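PDB 5FX8: manganese lipoxygenase, which catalyses the manganese-dependent dioxygenation of linoleic and alpha-linolenic acids to 11S- and 13R-hydroperoxy fatty acids. Local coordinates for residues A[172-177]-A[395-400]; A[211-216]-A[245-250]; A[300-305]-A[324-329]; A[367-372]-A[464-469]. All blocks are in the same frame, centred on the assembly; numbering follows the deposited sequence.

Contact 1. Residues A[172-177]-A[395-400]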
loop_
_atom_site.group_PDB
_atom_site.type_symbol
_atom_site.label_atom_id
_atom_site.label_comp_id
_atom_site.label_asym_id
_atom_site.label_seq_id
_atom_site.Cartn_x
_atom_site.Cartn_y
_atom_site.Cartn_z
ATOM N N ASN A 172 3.848 1.117 14.677
ATOM C CA ASN A 172 4.918 2.047 14.332
ATOM C C ASN A 172 6.066 1.751 15.266
ATOM O O ASN A 172 6.168 2.340 16.344
ATOM C CB ASN A 172 4.516 3.511 14.457
ATOM C CG ASN A 172 5.710 4.452 14.251
ATOM O OD1 ASN A 172 6.804 4.008 13.871
ATOM N ND2 ASN A 172 5.505 5.749 14.483
ATOM N N PRO A 173 6.968 0.867 14.869
ATOM C CA PRO A 173 8.064 0.446 15.747
ATOM C C PRO A 173 9.370 1.184 15.517
ATOM O O PRO A 173 10.398 0.787 16.065
ATOM C CB PRO A 173 8.219 -1.023 15.353
ATOM C CG PRO A 173 7.933 -0.983 13.880
ATOM C CD PRO A 173 6.798 -0.029 13.720
ATOM N N TYR A 174 9.353 2.213 14.701
ATOM C CA TYR A 174 10.564 2.845 14.251
ATOM C C TYR A 174 10.930 4.082 15.049
ATOM O O TYR A 174 11.898 4.746 14.690
ATOM C CB TYR A 174 10.417 3.181 12.784
ATOM C CG TYR A 174 10.513 1.983 11.916
ATOM C CD1 TYR A 174 11.709 1.301 11.798
ATOM C CD2 TYR A 174 9.431 1.525 11.209
ATOM C CE1 TYR A 174 11.812 0.252 11.026
ATOM C CE2 TYR A 174 9.542 0.453 10.416
ATOM C CZ TYR A 174 10.743 -0.163 10.336
ATOM O OH TYR A 174 10.894 -1.243 9.555
ATOM N N VAL A 175 10.206 4.403 16.128
ATOM C CA VAL A 175 10.451 5.656 16.832
ATOM C C VAL A 175 10.911 5.361 18.256
ATOM O O VAL A 175 11.772 6.057 18.788
ATOM C CB VAL A 175 9.224 6.614 16.779
ATOM C CG1 VAL A 175 8.022 6.106 17.481
ATOM C CG2 VAL A 175 9.558 7.950 17.362
ATOM N N LEU A 176 10.419 4.286 18.848
ATOM C CA LEU A 176 10.710 4.013 20.249
ATOM C C LEU A 176 12.200 3.759 20.491
ATOM O O LEU A 176 12.898 3.184 19.660
ATOM C CB LEU A 176 9.893 2.810 20.707
ATOM C CG LEU A 176 10.018 2.438 22.175
ATOM C CD1 LEU A 176 9.182 3.409 23.016
ATOM C CD2 LEU A 176 9.650 0.982 22.391
ATOM N N LYS A 177 12.685 4.167 21.653
ATOM C CA LYS A 177 14.098 4.022 21.947
ATOM C C LYS A 177 14.262 3.915 23.452
ATOM O O LYS A 177 13.628 4.663 24.191
ATOM C CB LYS A 177 14.877 5.203 21.371
ATOM C CG LYS A 177 15.979 5.683 22.238
ATOM C CD LYS A 177 16.035 7.210 22.258
ATOM C CE LYS A 177 16.924 7.740 23.388
ATOM N NZ LYS A 177 16.917 9.230 23.391
ATOM N N PHE A 395 7.780 -8.247 21.255
ATOM C CA PHE A 395 8.126 -7.265 20.230
ATOM C C PHE A 395 7.585 -7.820 18.920
ATOM O O PHE A 395 8.318 -8.415 18.123
ATOM C CB PHE A 395 9.635 -7.029 20.197
ATOM C CG PHE A 395 10.062 -5.802 19.444
ATOM C CD1 PHE A 395 9.187 -5.113 18.629
ATOM C CD2 PHE A 395 11.363 -5.361 19.535
ATOM C CE1 PHE A 395 9.594 -4.033 17.945
ATOM C CE2 PHE A 395 11.774 -4.262 18.850
ATOM C CZ PHE A 395 10.901 -3.599 18.054
ATOM N N PRO A 396 6.279 -7.678 18.685
ATOM C CA PRO A 396 5.670 -8.373 17.543
ATOM C C PRO A 396 6.235 -7.954 16.206
ATOM O O PRO A 396 6.392 -8.802 15.321
ATOM C CB PRO A 396 4.189 -8.016 17.685
ATOM C CG PRO A 396 4.018 -7.761 19.067
ATOM C CD PRO A 396 5.254 -7.107 19.562
ATOM N N PHE A 397 6.580 -6.684 16.037
ATOM C CA PHE A 397 7.222 -6.292 14.794
ATOM C C PHE A 397 8.535 -7.026 14.598
ATOM O O PHE A 397 8.813 -7.509 13.512
ATOM C CB PHE A 397 7.438 -4.791 14.760
ATOM C CG PHE A 397 8.422 -4.361 13.750
ATOM C CD1 PHE A 397 8.053 -4.189 12.435
ATOM C CD2 PHE A 397 9.722 -4.129 14.104
ATOM C CE1 PHE A 397 8.954 -3.792 11.521
ATOM C CE2 PHE A 397 10.622 -3.739 13.180
ATOM C CZ PHE A 397 10.237 -3.569 11.891
ATOM N N TYR A 398 9.357 -7.111 15.634
ATOM C CA TYR A 398 10.631 -7.794 15.514
ATOM C C TYR A 398 10.440 -9.271 15.191
ATOM O O TYR A 398 11.205 -9.842 14.418
ATOM C CB TYR A 398 11.414 -7.603 16.806
ATOM C CG TYR A 398 12.784 -8.181 16.832
ATOM C CD1 TYR A 398 13.539 -8.279 15.682
ATOM C CD2 TYR A 398 13.326 -8.638 18.015
ATOM C CE1 TYR A 398 14.770 -8.794 15.712
ATOM C CE2 TYR A 398 14.559 -9.162 18.049
ATOM C CZ TYR A 398 15.279 -9.239 16.899
ATOM O OH TYR A 398 16.531 -9.776 16.917
ATOM N N GLU A 399 9.423 -9.912 15.750
ATOM C CA GLU A 399 9.283 -11.345 15.529
ATOM C C GLU A 399 8.777 -11.633 14.123
ATOM O O GLU A 399 9.339 -12.467 13.402
ATOM C CB GLU A 399 8.356 -11.942 16.592
ATOM C CG GLU A 399 8.873 -11.812 18.032
ATOM C CD GLU A 399 7.776 -11.543 19.089
ATOM O OE1 GLU A 399 6.569 -11.760 18.826
ATOM O OE2 GLU A 399 8.133 -11.123 20.214
ATOM N N ASP A 400 7.721 -10.932 13.713
ATOM C CA ASP A 400 7.255 -11.047 12.335
ATOM C C ASP A 400 8.334 -10.649 11.336
ATOM O O ASP A 400 8.532 -11.335 10.329
ATOM C CB ASP A 400 5.990 -10.217 12.156
ATOM C CG ASP A 400 4.784 -10.919 12.704
ATOM O OD1 ASP A 400 4.966 -12.090 13.051
ATOM O OD2 ASP A 400 3.670 -10.359 12.789
#

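Contact 2. Residues A[211-216]-A[245-250]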
loop_
_atom_site.group_PDB
_atom_site.type_symbol
_atom_site.label_atom_id
_atom_site.label_comp_id
_atom_site.label_asym_id
_atom_site.label_seq_id
_atom_site.Cartn_x
_atom_site.Cartn_y
_atom_site.Cartn_z
ATOM N N ARG A 211 14.800 0.328 32.294
ATOM C CA ARG A 211 13.404 -0.014 32.065
ATOM C C ARG A 211 12.571 1.155 31.536
ATOM O O ARG A 211 11.363 1.005 31.412
ATOM C CB ARG A 211 12.774 -0.548 33.352
ATOM C CG ARG A 211 13.598 -1.598 34.030
ATOM C CD ARG A 211 12.952 -2.179 35.258
ATOM N NE ARG A 211 12.060 -3.290 34.962
ATOM C CZ ARG A 211 12.347 -4.576 35.139
ATOM N NH1 ARG A 211 13.513 -4.953 35.609
ATOM N NH2 ARG A 211 11.453 -5.494 34.846
ATOM N N LEU A 212 13.177 2.301 31.215
ATOM C CA LEU A 212 12.471 3.455 30.666
ATOM C C LEU A 212 12.735 3.600 29.172
ATOM O O LEU A 212 13.879 3.512 28.729
ATOM C CB LEU A 212 12.876 4.751 31.366
ATOM C CG LEU A 212 12.249 5.150 32.697
ATOM C CD1 LEU A 212 12.585 6.571 32.944
ATOM C CD2 LEU A 212 10.764 4.972 32.726
ATOM N N PHE A 213 11.675 3.868 28.417
ATOM C CA PHE A 213 11.701 4.004 26.972
ATOM C C PHE A 213 10.992 5.296 26.592
ATOM O O PHE A 213 10.079 5.738 27.280
ATOM C CB PHE A 213 11.008 2.837 26.281
ATOM C CG PHE A 213 11.574 1.509 26.607
ATOM C CD1 PHE A 213 11.244 0.863 27.790
ATOM C CD2 PHE A 213 12.414 0.871 25.719
ATOM C CE1 PHE A 213 11.764 -0.369 28.075
ATOM C CE2 PHE A 213 12.925 -0.360 26.012
ATOM C CZ PHE A 213 12.599 -0.972 27.196
ATOM N N LEU A 214 11.399 5.887 25.479
ATOM C CA LEU A 214 10.945 7.217 25.106
ATOM C C LEU A 214 10.506 7.244 23.659
ATOM O O LEU A 214 11.176 6.678 22.803
ATOM C CB LEU A 214 12.053 8.246 25.292
ATOM C CG LEU A 214 11.790 9.653 24.751
ATOM C CD1 LEU A 214 10.605 10.282 25.424
ATOM C CD2 LEU A 214 12.985 10.496 24.991
ATOM N N VAL A 215 9.397 7.916 23.385
ATOM C CA VAL A 215 9.045 8.352 22.043
ATOM C C VAL A 215 9.058 9.870 22.034
ATOM O O VAL A 215 8.331 10.504 22.800
ATOM C CB VAL A 215 7.675 7.832 21.616
ATOM C CG1 VAL A 215 7.305 8.388 20.247
ATOM C CG2 VAL A 215 7.692 6.350 21.608
ATOM N N ASP A 216 9.856 10.455 21.158
ATOM C CA ASP A 216 10.074 11.899 21.146
ATOM C C ASP A 216 9.511 12.484 19.857
ATOM O O ASP A 216 10.205 12.521 18.844
ATOM C CB ASP A 216 11.565 12.222 21.287
ATOM C CG ASP A 216 11.824 13.667 21.687
ATOM O OD1 ASP A 216 10.964 14.507 21.453
ATOM O OD2 ASP A 216 12.884 13.981 22.244
ATOM N N ASN A 245 5.368 -7.771 34.000
ATOM C CA ASN A 245 6.131 -8.091 32.798
ATOM C C ASN A 245 5.424 -7.559 31.550
ATOM O O ASN A 245 5.124 -8.285 30.600
ATOM C CB ASN A 245 6.369 -9.594 32.702
ATOM C CG ASN A 245 7.532 -9.939 31.825
ATOM O OD1 ASN A 245 8.445 -9.126 31.619
ATOM N ND2 ASN A 245 7.529 -11.165 31.317
ATOM N N GLN A 246 5.146 -6.270 31.571
ATOM C CA GLN A 246 4.444 -5.654 30.468
ATOM C C GLN A 246 5.020 -4.279 30.167
ATOM O O GLN A 246 5.386 -3.536 31.077
ATOM C CB GLN A 246 2.964 -5.561 30.774
ATOM C CG GLN A 246 2.230 -6.865 30.612
ATOM C CD GLN A 246 0.762 -6.653 30.789
ATOM O OE1 GLN A 246 0.360 -5.764 31.533
ATOM N NE2 GLN A 246 -0.053 -7.448 30.095
ATOM N N PHE A 247 5.124 -3.976 28.873
ATOM C CA PHE A 247 5.529 -2.664 28.380
ATOM C C PHE A 247 4.326 -1.724 28.459
ATOM O O PHE A 247 3.275 -2.008 27.880
ATOM C CB PHE A 247 6.046 -2.819 26.952
ATOM C CG PHE A 247 6.539 -1.573 26.342
ATOM C CD1 PHE A 247 7.780 -1.093 26.639
ATOM C CD2 PHE A 247 5.766 -0.877 25.451
ATOM C CE1 PHE A 247 8.224 0.055 26.079
ATOM C CE2 PHE A 247 6.231 0.263 24.899
ATOM C CZ PHE A 247 7.461 0.722 25.220
ATOM N N LEU A 248 4.459 -0.615 29.169
ATOM C CA LEU A 248 3.293 0.162 29.558
ATOM C C LEU A 248 3.512 1.662 29.402
ATOM O O LEU A 248 4.648 2.145 29.401
ATOM C CB LEU A 248 2.910 -0.153 31.017
ATOM C CG LEU A 248 2.223 -1.470 31.344
ATOM C CD1 LEU A 248 1.975 -1.501 32.810
ATOM C CD2 LEU A 248 0.918 -1.583 30.642
ATOM N N PRO A 249 2.436 2.430 29.279
ATOM C CA PRO A 249 2.569 3.885 29.264
ATOM C C PRO A 249 2.809 4.444 30.652
ATOM O O PRO A 249 2.267 3.966 31.649
ATOM C CB PRO A 249 1.213 4.353 28.721
ATOM C CG PRO A 249 0.271 3.339 29.141
ATOM C CD PRO A 249 1.027 2.018 29.122
ATOM N N LEU A 250 3.646 5.475 30.704
ATOM C CA LEU A 250 3.917 6.163 31.958
ATOM C C LEU A 250 3.419 7.603 31.920
ATOM O O LEU A 250 2.521 7.948 32.682
ATOM C CB LEU A 250 5.417 6.086 32.286
ATOM C CG LEU A 250 5.780 6.261 33.761
ATOM C CD1 LEU A 250 7.122 5.649 34.112
ATOM C CD2 LEU A 250 5.790 7.701 34.142
#

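Contact 3. Residues A[300-305]-A[324-329]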
loop_
_atom_site.group_PDB
_atom_site.type_symbol
_atom_site.label_atom_id
_atom_site.label_comp_id
_atom_site.label_asym_id
_atom_site.label_seq_id
_atom_site.Cartn_x
_atom_site.Cartn_y
_atom_site.Cartn_z
ATOM N N VAL A 300 19.452 3.821 -4.463
ATOM C CA VAL A 300 20.248 2.602 -4.663
ATOM C C VAL A 300 19.970 1.997 -6.028
ATOM O O VAL A 300 20.881 1.551 -6.728
ATOM C CB VAL A 300 19.977 1.583 -3.534
ATOM C CG1 VAL A 300 20.666 0.233 -3.847
ATOM C CG2 VAL A 300 20.419 2.147 -2.200
ATOM N N HIS A 301 18.714 1.974 -6.426
ATOM C CA HIS A 301 18.399 1.507 -7.756
ATOM C C HIS A 301 18.911 2.456 -8.837
ATOM O O HIS A 301 19.231 2.000 -9.928
ATOM C CB HIS A 301 16.902 1.300 -7.868
ATOM C CG HIS A 301 16.450 0.910 -9.231
ATOM N ND1 HIS A 301 16.271 1.825 -10.246
ATOM C CD2 HIS A 301 16.123 -0.290 -9.749
ATOM C CE1 HIS A 301 15.856 1.204 -11.333
ATOM N NE2 HIS A 301 15.771 -0.083 -11.059
ATOM N N GLU A 302 18.986 3.760 -8.590
ATOM C CA GLU A 302 19.525 4.667 -9.601
ATOM C C GLU A 302 20.985 4.361 -9.861
ATOM O O GLU A 302 21.438 4.250 -11.017
ATOM C CB GLU A 302 19.395 6.122 -9.144
ATOM C CG GLU A 302 18.025 6.660 -9.211
ATOM C CD GLU A 302 17.884 8.037 -8.624
ATOM O OE1 GLU A 302 18.524 9.006 -9.084
ATOM O OE2 GLU A 302 17.096 8.153 -7.690
ATOM N N ALA A 303 21.746 4.264 -8.773
ATOM C CA ALA A 303 23.152 3.963 -8.897
ATOM C C ALA A 303 23.349 2.630 -9.617
ATOM O O ALA A 303 24.209 2.523 -10.499
ATOM C CB ALA A 303 23.784 4.000 -7.507
ATOM N N ALA A 304 22.502 1.627 -9.321
ATOM C CA ALA A 304 22.613 0.347 -10.020
ATOM C C ALA A 304 22.291 0.481 -11.503
ATOM O O ALA A 304 23.003 -0.070 -12.346
ATOM C CB ALA A 304 21.713 -0.711 -9.381
ATOM N N PHE A 305 21.211 1.176 -11.843
ATOM C CA PHE A 305 20.827 1.282 -13.249
ATOM C C PHE A 305 21.908 1.968 -14.075
ATOM O O PHE A 305 22.120 1.618 -15.232
ATOM C CB PHE A 305 19.502 2.032 -13.360
ATOM C CG PHE A 305 18.836 1.925 -14.691
ATOM C CD1 PHE A 305 18.188 0.773 -15.069
ATOM C CD2 PHE A 305 18.810 3.011 -15.549
ATOM C CE1 PHE A 305 17.561 0.701 -16.279
ATOM C CE2 PHE A 305 18.176 2.949 -16.757
ATOM C CZ PHE A 305 17.552 1.811 -17.128
ATOM N N GLN A 324 7.258 0.064 -10.354
ATOM C CA GLN A 324 6.479 1.288 -10.249
ATOM C C GLN A 324 7.053 2.307 -9.281
ATOM O O GLN A 324 6.378 3.285 -8.986
ATOM C CB GLN A 324 5.028 0.992 -9.862
ATOM C CG GLN A 324 4.278 0.205 -10.880
ATOM C CD GLN A 324 2.804 0.161 -10.589
ATOM O OE1 GLN A 324 2.289 0.999 -9.884
ATOM N NE2 GLN A 324 2.119 -0.814 -11.139
ATOM N N ALA A 325 8.270 2.120 -8.763
ATOM C CA ALA A 325 8.678 2.936 -7.618
ATOM C C ALA A 325 8.808 4.402 -7.987
ATOM O O ALA A 325 8.613 5.263 -7.138
ATOM C CB ALA A 325 9.992 2.448 -7.013
ATOM N N TYR A 326 9.118 4.703 -9.237
ATOM C CA TYR A 326 9.399 6.069 -9.628
ATOM C C TYR A 326 8.150 6.899 -9.833
ATOM O O TYR A 326 8.245 8.065 -10.229
ATOM C CB TYR A 326 10.245 6.064 -10.873
ATOM C CG TYR A 326 11.631 5.596 -10.594
ATOM C CD1 TYR A 326 12.440 6.299 -9.731
ATOM C CD2 TYR A 326 12.135 4.470 -11.199
ATOM C CE1 TYR A 326 13.699 5.908 -9.492
ATOM C CE2 TYR A 326 13.395 4.060 -10.957
ATOM C CZ TYR A 326 14.179 4.788 -10.099
ATOM O OH TYR A 326 15.466 4.418 -9.847
ATOM N N ALA A 327 6.996 6.315 -9.568
ATOM C CA ALA A 327 5.750 7.033 -9.580
ATOM C C ALA A 327 5.469 7.761 -8.276
ATOM O O ALA A 327 4.762 8.764 -8.299
ATOM C CB ALA A 327 4.610 6.068 -9.891
ATOM N N ILE A 328 6.039 7.328 -7.155
ATOM C CA ILE A 328 5.547 7.802 -5.865
ATOM C C ILE A 328 5.882 9.276 -5.653
ATOM O O ILE A 328 5.050 10.035 -5.151
ATOM C CB ILE A 328 6.071 6.919 -4.713
ATOM C CG1 ILE A 328 5.694 5.456 -4.945
ATOM C CG2 ILE A 328 5.473 7.352 -3.385
ATOM C CD1 ILE A 328 4.239 5.213 -5.100
ATOM N N ARG A 329 7.078 9.718 -6.029
ATOM C CA ARG A 329 7.377 11.141 -5.874
ATOM C C ARG A 329 6.547 12.032 -6.812
ATOM O O ARG A 329 5.960 13.018 -6.334
ATOM C CB ARG A 329 8.884 11.368 -6.006
ATOM C CG ARG A 329 9.651 10.783 -4.837
ATOM C CD ARG A 329 10.982 11.483 -4.573
ATOM N NE ARG A 329 12.144 10.599 -4.727
ATOM C CZ ARG A 329 13.404 10.962 -4.536
ATOM N NH1 ARG A 329 13.695 12.192 -4.173
ATOM N NH2 ARG A 329 14.368 10.092 -4.706
#

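Contact 4. Residues A[367-372]-A[464-469]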
loop_
_atom_site.group_PDB
_atom_site.type_symbol
_atom_site.label_atom_id
_atom_site.label_comp_id
_atom_site.label_asym_id
_atom_site.label_seq_id
_atom_site.Cartn_x
_atom_site.Cartn_y
_atom_site.Cartn_z
ATOM N N GLY A 367 18.433 8.205 7.729
ATOM C CA GLY A 367 18.338 7.595 6.429
ATOM C C GLY A 367 19.583 6.902 5.943
ATOM O O GLY A 367 19.720 6.690 4.745
ATOM N N GLY A 368 20.488 6.510 6.831
ATOM C CA GLY A 368 21.598 5.671 6.409
ATOM C C GLY A 368 21.128 4.298 5.957
ATOM O O GLY A 368 20.193 3.725 6.505
ATOM N N PHE A 369 21.797 3.749 4.953
ATOM C CA PHE A 369 21.366 2.454 4.429
ATOM C C PHE A 369 21.684 1.322 5.409
ATOM O O PHE A 369 20.782 0.647 5.901
ATOM C CB PHE A 369 21.989 2.220 3.055
ATOM C CG PHE A 369 21.507 0.994 2.362
ATOM C CD1 PHE A 369 20.344 1.012 1.614
ATOM C CD2 PHE A 369 22.238 -0.185 2.424
ATOM C CE1 PHE A 369 19.920 -0.133 0.947
ATOM C CE2 PHE A 369 21.814 -1.309 1.788
ATOM C CZ PHE A 369 20.652 -1.288 1.039
ATOM N N GLN A 370 22.957 1.112 5.736
ATOM C CA GLN A 370 23.273 0.048 6.686
ATOM C C GLN A 370 22.703 0.333 8.074
ATOM O O GLN A 370 22.323 -0.598 8.792
ATOM C CB GLN A 370 24.778 -0.175 6.729
ATOM C CG GLN A 370 25.295 -0.837 5.445
ATOM C CD GLN A 370 26.800 -0.883 5.349
ATOM O OE1 GLN A 370 27.476 0.120 5.483
ATOM N NE2 GLN A 370 27.327 -2.066 5.143
ATOM N N ALA A 371 22.601 1.618 8.432
ATOM C CA ALA A 371 21.952 2.075 9.660
ATOM C C ALA A 371 20.544 1.530 9.805
ATOM O O ALA A 371 20.046 1.374 10.930
ATOM C CB ALA A 371 21.907 3.597 9.670
ATOM N N GLY A 372 19.884 1.261 8.689
ATOM C CA GLY A 372 18.535 0.779 8.697
ATOM C C GLY A 372 18.370 -0.711 8.689
ATOM O O GLY A 372 17.230 -1.168 8.701
ATOM N N VAL A 464 24.504 -9.950 -0.186
ATOM C CA VAL A 464 23.275 -10.550 0.320
ATOM C C VAL A 464 22.582 -9.606 1.296
ATOM O O VAL A 464 21.349 -9.537 1.340
ATOM C CB VAL A 464 23.570 -11.927 0.953
ATOM C CG1 VAL A 464 22.389 -12.466 1.687
ATOM C CG2 VAL A 464 23.955 -12.902 -0.095
ATOM N N ASP A 465 23.357 -8.865 2.094
ATOM C CA ASP A 465 22.764 -7.870 2.983
ATOM C C ASP A 465 22.045 -6.786 2.206
ATOM O O ASP A 465 20.922 -6.415 2.539
ATOM C CB ASP A 465 23.824 -7.226 3.849
ATOM C CG ASP A 465 24.321 -8.128 4.929
ATOM O OD1 ASP A 465 23.698 -9.192 5.179
ATOM O OD2 ASP A 465 25.356 -7.750 5.522
ATOM N N VAL A 466 22.692 -6.261 1.178
ATOM C CA VAL A 466 22.095 -5.219 0.354
ATOM C C VAL A 466 20.781 -5.691 -0.261
ATOM O O VAL A 466 19.738 -5.038 -0.118
ATOM C CB VAL A 466 23.104 -4.765 -0.714
ATOM C CG1 VAL A 466 22.440 -3.930 -1.789
ATOM C CG2 VAL A 466 24.184 -3.990 -0.057
ATOM N N LEU A 467 20.806 -6.839 -0.936
ATOM C CA LEU A 467 19.612 -7.340 -1.606
ATOM C C LEU A 467 18.511 -7.717 -0.615
ATOM O O LEU A 467 17.321 -7.493 -0.880
ATOM C CB LEU A 467 19.981 -8.520 -2.494
ATOM C CG LEU A 467 21.084 -8.261 -3.517
ATOM C CD1 LEU A 467 21.331 -9.451 -4.413
ATOM C CD2 LEU A 467 20.753 -7.036 -4.357
ATOM N N THR A 468 18.885 -8.267 0.538
ATOM C CA THR A 468 17.902 -8.549 1.573
ATOM C C THR A 468 17.258 -7.273 2.092
ATOM O O THR A 468 16.039 -7.208 2.270
ATOM C CB THR A 468 18.559 -9.310 2.706
ATOM O OG1 THR A 468 19.258 -10.406 2.146
ATOM C CG2 THR A 468 17.535 -9.851 3.629
ATOM N N HIS A 469 18.056 -6.253 2.336
ATOM C CA HIS A 469 17.507 -5.030 2.876
ATOM C C HIS A 469 16.607 -4.334 1.863
ATOM O O HIS A 469 15.592 -3.740 2.239
ATOM C CB HIS A 469 18.646 -4.133 3.328
ATOM C CG HIS A 469 18.190 -2.953 4.098
ATOM N ND1 HIS A 469 17.468 -3.062 5.260
ATOM C CD2 HIS A 469 18.322 -1.634 3.856
ATOM C CE1 HIS A 469 17.183 -1.857 5.709
ATOM N NE2 HIS A 469 17.691 -0.972 4.875
HETATM O O HOH W 1 17.597 1.954 5.573
#

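Contact 1. Residues A[172-177]-A[395-400]
The pyrrolidine ring of Pro-173 lies over one face of the Phe-397 ring, and its CG also stands above one face of Tyr-174, near the rim; its CB meets Phe-395 at the ring edge, while Tyr-398 CB lies over one face of Phe-395, offset toward the rim. Pro-173 CG stands 3.5 Å from the Phe-397 centroid and only 14° off the ring normal, a CH-pi contact that joins the loop before strand 177-178 to the first turn of helix 396-420 in the helical lipoxygenase domain. The Tyr-174 ring plane is inclined at 69° to that of Phe-397, and Tyr-174 OH comes to 3.4 Å from Phe-397 CZ, obliquely to the ring. CG of Phe-397 is anti to the backbone N (chi1 163°), which carries the ring out toward the proline. Pro-173 also rests on Val-480, and Tyr-174 on Ala-477 and Met-481, all of helix 460-481. The tyrosine makes an edge-to-face pair with Phe-293, and its side chain is about 12 Å from the bound manganese ion. Within the loop an Asx turn sets the course of the chain: Tyr-174 N donates to Asn-172 OD1 over 3.2 Å, tilted from the carbonyl plane.

Contact 2. Residues A[211-216]-A[245-250]
Phe-247 turns the edge of its ring into one face of Phe-213, a T-shaped pair with centroids 5.2 Å apart and planes inclined at 75°. The touching atom of Phe-247 is CE1, which lies 3.6 Å from Phe-213 CD1 and nearly as close to CG, so that it stands above the CG-CD1 side of the Phe-213 ring, offset toward the rim. Phe-213 CB lies in the plane of the Phe-247 ring, at its edge. A second, lighter contact is made by the methyl ends of two leucines, with Leu-212 CD2 at 4.0 Å from Leu-250 CD1.

The first torsions differ between the two phenylalanines: CG of Phe-213 lies beside the backbone N (chi1 -58°), whereas that of Phe-247 is anti to it. Phe-213 points from its strand toward the other segment, while the Phe-247 ring is brought across by its anti first torsion, over a gap that the backbones do not close by hydrogen bonds. The reason is the topology of the antiparallel sheet, in which strand 235-241 runs between strands 212-216 and 246-253. Phe-213 is hydrogen-bonded through its backbone to Phe-238 of that middle strand, and the rings meet across it.

Farther out, Leu-206 of helix 203-208 touches both Leu-212 and Leu-250, giving the leucine pair a common apolar neighbour. Where strands 235-241 and 246-253 are joined, Asn-245 and Gln-246 both face Asp-241 in a G1 beta bulge, with Asn-245 in a left-handed backbone conformation. On the same strand Phe-247 O accepts a hydrogen bond from Ser-165 OG of helix 161-166.

Contact 3. Residues A[300-305]-A[324-329]
The long helix 268-305, which supplies the manganese ligands His-290 and His-294, is joined near its C-terminal end to segment 324-329 by a histidine-tyrosine hydrogen bond between His-301 and Tyr-326. His-301 ND1 and Tyr-326 OH are 2.7 Å apart, and either could be the donor. The hydroxyl approaches at the edge of the imidazole, near its plane, and the histidine in turn lies at the edge of the phenol, where His-301 CE1 comes to 3.8 Å from Tyr-326 CE2. The two ring planes are inclined at 63° and meet obliquely. With CG anti to the backbone N (chi1 176°), His-301 swings its imidazole out from the helix toward the tyrosine. The other imidazole nitrogen, NE2, is hydrogen-bonded to Asn-319 OD1, so both nitrogens of this buried ring are engaged and its rotation is fixed.

The next residue of the helix, Glu-302, lays its aliphatic part against the same hydroxyl: Glu-302 CG is 3.5 Å from Tyr-326 OH. Its extended chain carries the carboxylate toward Arg-329, but Glu-302 OE2 remains 4.5 Å from Arg-329 NH2, beyond a salt bridge, though the opposite charges would probably still attract. The arginine's salt bridge is instead with Glu-298, one turn earlier on helix 268-305.

Around the contact, Pro-84 of strand 83-85 touches both Glu-302 and Tyr-326, while Ile-92 of helix 86-124 packs on the tyrosine, placing it among two helices and a short strand.

Contact 4. Residues A[367-372]-A[464-469]
Aromatic packing dominates where Phe-369 meets His-469. The imidazole stands upright on the phenyl ring, planes at 89° and centroids 4.9 Å apart, in a T-shaped arrangement with the histidine as the edge. Its CD2 is the touching atom, 3.6 Å above the phenyl plane and offset toward the rim near CE1 and CZ. With both first torsions near 180°, the two side chains extend past each other in opposite directions.

Apolar contact adds a methyl group: Val-466 CG2, one turn earlier on the helix, lies 4.0 Å from Phe-369 CE2, obliquely to the ring. Ile-296 and Val-300 of helix 268-305 also pack on Phe-369, whose ring makes a further edge-to-face pair with Phe-452.

The polar link runs through solvent. A water at the edge of the imidazole, in its plane, is hydrogen-bonded to His-469 NE2 at 3.0 Å and donates a longer bond to Gly-368 O at 3.3 Å. This bridge gives the buried nitrogen a partner and ties the imidazole to the loop. The loop itself ends in a short 3-10 turn stabilised by the bond from Gly-372 N to Phe-369 O, 3.0 Å long. Tyr-373, the next residue, meets the same imidazole edge-to-face.

His-469 is not a metal ligand: it sits on helix 460-481 about 11 Å, side chain to side chain, from the manganese ligand His-478. The contact thus fastens the loop before helix 374-380 to one of the two long ligand-bearing helices at the heart of the lipoxygenase fold.

From the N terminus, segment 172-177 opens the longest loop, which contact 1 closes only at 395-400. Nested inside it are contact 2, spanning strand 235-241 within the small sheet, and later contact 3, closing a short excursion after helix 268-305. Contact 4 begins inside the same loop, at 367-372, but ends beyond it at 464-469, so contacts 1 and 4 cross. Contacts 1 and 2 touch directly, with Leu-176 packed on Phe-247, so that the sheet meets the loop fastened to helix 396-420. Contacts 3 and 4 meet through Val-300 and Phe-369, between the two ligand-bearing helices. Contacts 2 and 3 lie on opposite sides of the chain's centre, their own centres about 38 Å apart.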